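Local coordinates for N-acetylcysteine deacetylase (Bacillus subtilis, PDB 1YSJ), which probably deacetylates N-acetylcysteine to cysteine and acetate, as a dinuclear metal-dependent hydrolase of the M20 peptidase family, at residues P313-V318 against F351-E356. The protein carries 1 engineered substitution. Residues are numbered along the deposited sequence; the frame is centred on the assembly and turned at random.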
loop_
_atom_site.group_PDB
_atom_site.type_symbol
_atom_site.label_atom_id
_atom_site.label_comp_id
_atom_site.label_asym_id
_atom_site.label_seq_id
_atom_site.Cartn_x
_atom_site.Cartn_y
_atom_site.Cartn_z
ATOM N N PRO A 313 -8.271 -20.094 5.420
ATOM C CA PRO A 313 -7.850 -20.890 6.572
ATOM C C PRO A 313 -6.417 -21.406 6.441
ATOM O O PRO A 313 -6.016 -21.893 5.376
ATOM C CB PRO A 313 -8.847 -22.055 6.582
ATOM C CG PRO A 313 -10.034 -21.542 5.841
ATOM C CD PRO A 313 -9.457 -20.674 4.766
ATOM N N TYR A 314 -5.661 -21.276 7.528
ATOM C CA TYR A 314 -4.256 -21.650 7.565
ATOM C C TYR A 314 -4.056 -22.762 8.599
ATOM O O TYR A 314 -3.665 -23.877 8.244
ATOM C CB TYR A 314 -3.413 -20.403 7.874
ATOM C CG TYR A 314 -1.906 -20.564 7.830
ATOM C CD1 TYR A 314 -1.232 -20.744 6.622
ATOM C CD2 TYR A 314 -1.149 -20.491 9.000
ATOM C CE1 TYR A 314 0.159 -20.874 6.586
ATOM C CE2 TYR A 314 0.236 -20.621 8.979
ATOM C CZ TYR A 314 0.883 -20.805 7.772
ATOM O OH TYR A 314 2.252 -20.929 7.758
ATOM N N LEU A 315 -4.358 -22.468 9.865
ATOM C CA LEU A 315 -4.217 -23.446 10.948
ATOM C C LEU A 315 -5.351 -23.400 11.976
ATOM O O LEU A 315 -5.716 -22.320 12.446
ATOM C CB LEU A 315 -2.881 -23.260 11.674
ATOM C CG LEU A 315 -1.571 -23.660 10.988
ATOM C CD1 LEU A 315 -0.394 -23.311 11.882
ATOM C CD2 LEU A 315 -1.545 -25.142 10.622
ATOM N N PRO A 316 -5.913 -24.578 12.326
ATOM C CA PRO A 316 -6.746 -24.676 13.527
ATOM C C PRO A 316 -5.899 -24.506 14.792
ATOM O O PRO A 316 -4.668 -24.513 14.727
ATOM C CB PRO A 316 -7.298 -26.106 13.455
ATOM C CG PRO A 316 -6.310 -26.851 12.628
ATOM C CD PRO A 316 -5.823 -25.869 11.615
ATOM N N SER A 317 -6.562 -24.356 15.929
ATOM C CA SER A 317 -5.883 -24.251 17.212
ATOM C C SER A 317 -5.372 -25.610 17.712
ATOM O O SER A 317 -6.019 -26.639 17.496
ATOM C CB SER A 317 -6.841 -23.655 18.236
ATOM O OG SER A 317 -6.185 -23.433 19.461
ATOM N N VAL A 318 -4.213 -25.606 18.375
ATOM C CA VAL A 318 -3.712 -26.801 19.063
ATOM C C VAL A 318 -4.605 -27.062 20.278
ATOM O O VAL A 318 -4.584 -26.303 21.254
ATOM C CB VAL A 318 -2.212 -26.687 19.471
ATOM C CG1 VAL A 318 -1.786 -27.874 20.349
ATOM C CG2 VAL A 318 -1.319 -26.600 18.240
ATOM N N PHE A 351 0.859 -29.260 14.066
ATOM C CA PHE A 351 0.451 -30.396 14.888
ATOM C C PHE A 351 -1.066 -30.381 15.116
ATOM O O PHE A 351 -1.685 -31.436 15.278
ATOM C CB PHE A 351 1.201 -30.384 16.230
ATOM C CG PHE A 351 0.902 -31.569 17.111
ATOM C CD1 PHE A 351 1.598 -32.759 16.955
ATOM C CD2 PHE A 351 -0.077 -31.489 18.103
ATOM C CE1 PHE A 351 1.323 -33.862 17.770
ATOM C CE2 PHE A 351 -0.360 -32.591 18.923
ATOM C CZ PHE A 351 0.343 -33.776 18.752
ATOM N N ALA A 352 -1.652 -29.181 15.114
ATOM C CA ALA A 352 -3.101 -28.986 15.279
ATOM C C ALA A 352 -3.924 -29.702 14.211
ATOM O O ALA A 352 -5.038 -30.155 14.477
ATOM C CB ALA A 352 -3.432 -27.508 15.288
ATOM N N LEU A 353 -3.365 -29.796 13.006
ATOM C CA LEU A 353 -3.993 -30.519 11.902
ATOM C C LEU A 353 -4.201 -32.003 12.226
ATOM O O LEU A 353 -5.225 -32.580 11.856
ATOM C CB LEU A 353 -3.177 -30.361 10.616
ATOM C CG LEU A 353 -3.294 -29.051 9.832
ATOM C CD1 LEU A 353 -2.344 -29.084 8.653
ATOM C CD2 LEU A 353 -4.725 -28.787 9.354
ATOM N N TYR A 354 -3.240 -32.607 12.922
ATOM C CA TYR A 354 -3.385 -33.985 13.392
ATOM C C TYR A 354 -4.563 -34.127 14.350
ATOM O O TYR A 354 -5.338 -35.073 14.247
ATOM C CB TYR A 354 -2.114 -34.472 14.094
ATOM C CG TYR A 354 -0.866 -34.499 13.243
ATOM C CD1 TYR A 354 0.290 -33.850 13.665
ATOM C CD2 TYR A 354 -0.830 -35.191 12.030
ATOM C CE1 TYR A 354 1.443 -33.878 12.905
ATOM C CE2 TYR A 354 0.325 -35.227 11.257
ATOM C CZ TYR A 354 1.456 -34.568 11.703
ATOM O OH TYR A 354 2.607 -34.586 10.954
ATOM N N GLN A 355 -4.685 -33.172 15.271
ATOM C CA GLN A 355 -5.722 -33.175 16.309
ATOM C C GLN A 355 -7.137 -32.926 15.791
ATOM O O GLN A 355 -8.109 -33.164 16.507
ATOM C CB GLN A 355 -5.384 -32.154 17.399
ATOM C CG GLN A 355 -4.197 -32.526 18.269
ATOM C CD GLN A 355 -3.694 -31.354 19.086
ATOM O OE1 GLN A 355 -3.293 -31.512 20.241
ATOM N NE2 GLN A 355 -3.717 -30.166 18.493
ATOM N N GLU A 356 -7.252 -32.439 14.558
ATOM C CA GLU A 356 -8.549 -32.326 13.894
ATOM C C GLU A 356 -9.101 -33.704 13.554
ATOM O O GLU A 356 -10.307 -33.874 13.392
ATOM C CB GLU A 356 -8.437 -31.507 12.605
ATOM C CG GLU A 356 -8.454 -30.001 12.792
ATOM C CD GLU A 356 -8.816 -29.263 11.510
ATOM O OE1 GLU A 356 -9.712 -28.392 11.559
ATOM O OE2 GLU A 356 -8.217 -29.555 10.452
HETATM O O HOH W 1 -6.591 -29.036 16.375
#
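In this M20-family hydrolase P316 and V318 meet A352 at the linker between the catalytic and dimerisation domains, the hinge region as in M20 relatives: strand 306-320, outermost within its chain in the four-stranded antiparallel sheet of the dimerisation domain, runs back here into the catalytic domain and passes the short, weakly bonded helix 351-355. The A352 methyl group sits at the centre, its CB 3.3 Å from the carbonyl O of P316 and 3.7 Å from V318 CG2. The P316 ring packs against L353 and E356: P316 CD meets L353 CD2 at 3.9 Å, the two side chains crossing at about a right angle, while the extended chain of E356 runs across CB and CG, with E356 CD 3.7 Å from P316 CG. V318 divides its branches: with CG1 anti to the backbone N (chi1 172°), that methyl lies against the amide end of Q355, and CG2, beside the N, is left for A352. A serine in its place, lacking both methyls, would probably leave A352 CB and the end of Q355 without this cover and open a gap beside the helix. The dinuclear nickel site lies nearby but outside this contact: the V318 side chain is about 9 Å from that of H182, a ligand of one nickel. No direct hydrogen bond joins the segments; instead one water donates to both backbones, 2.7 Å from S317 O and 2.7 Å from A352 O.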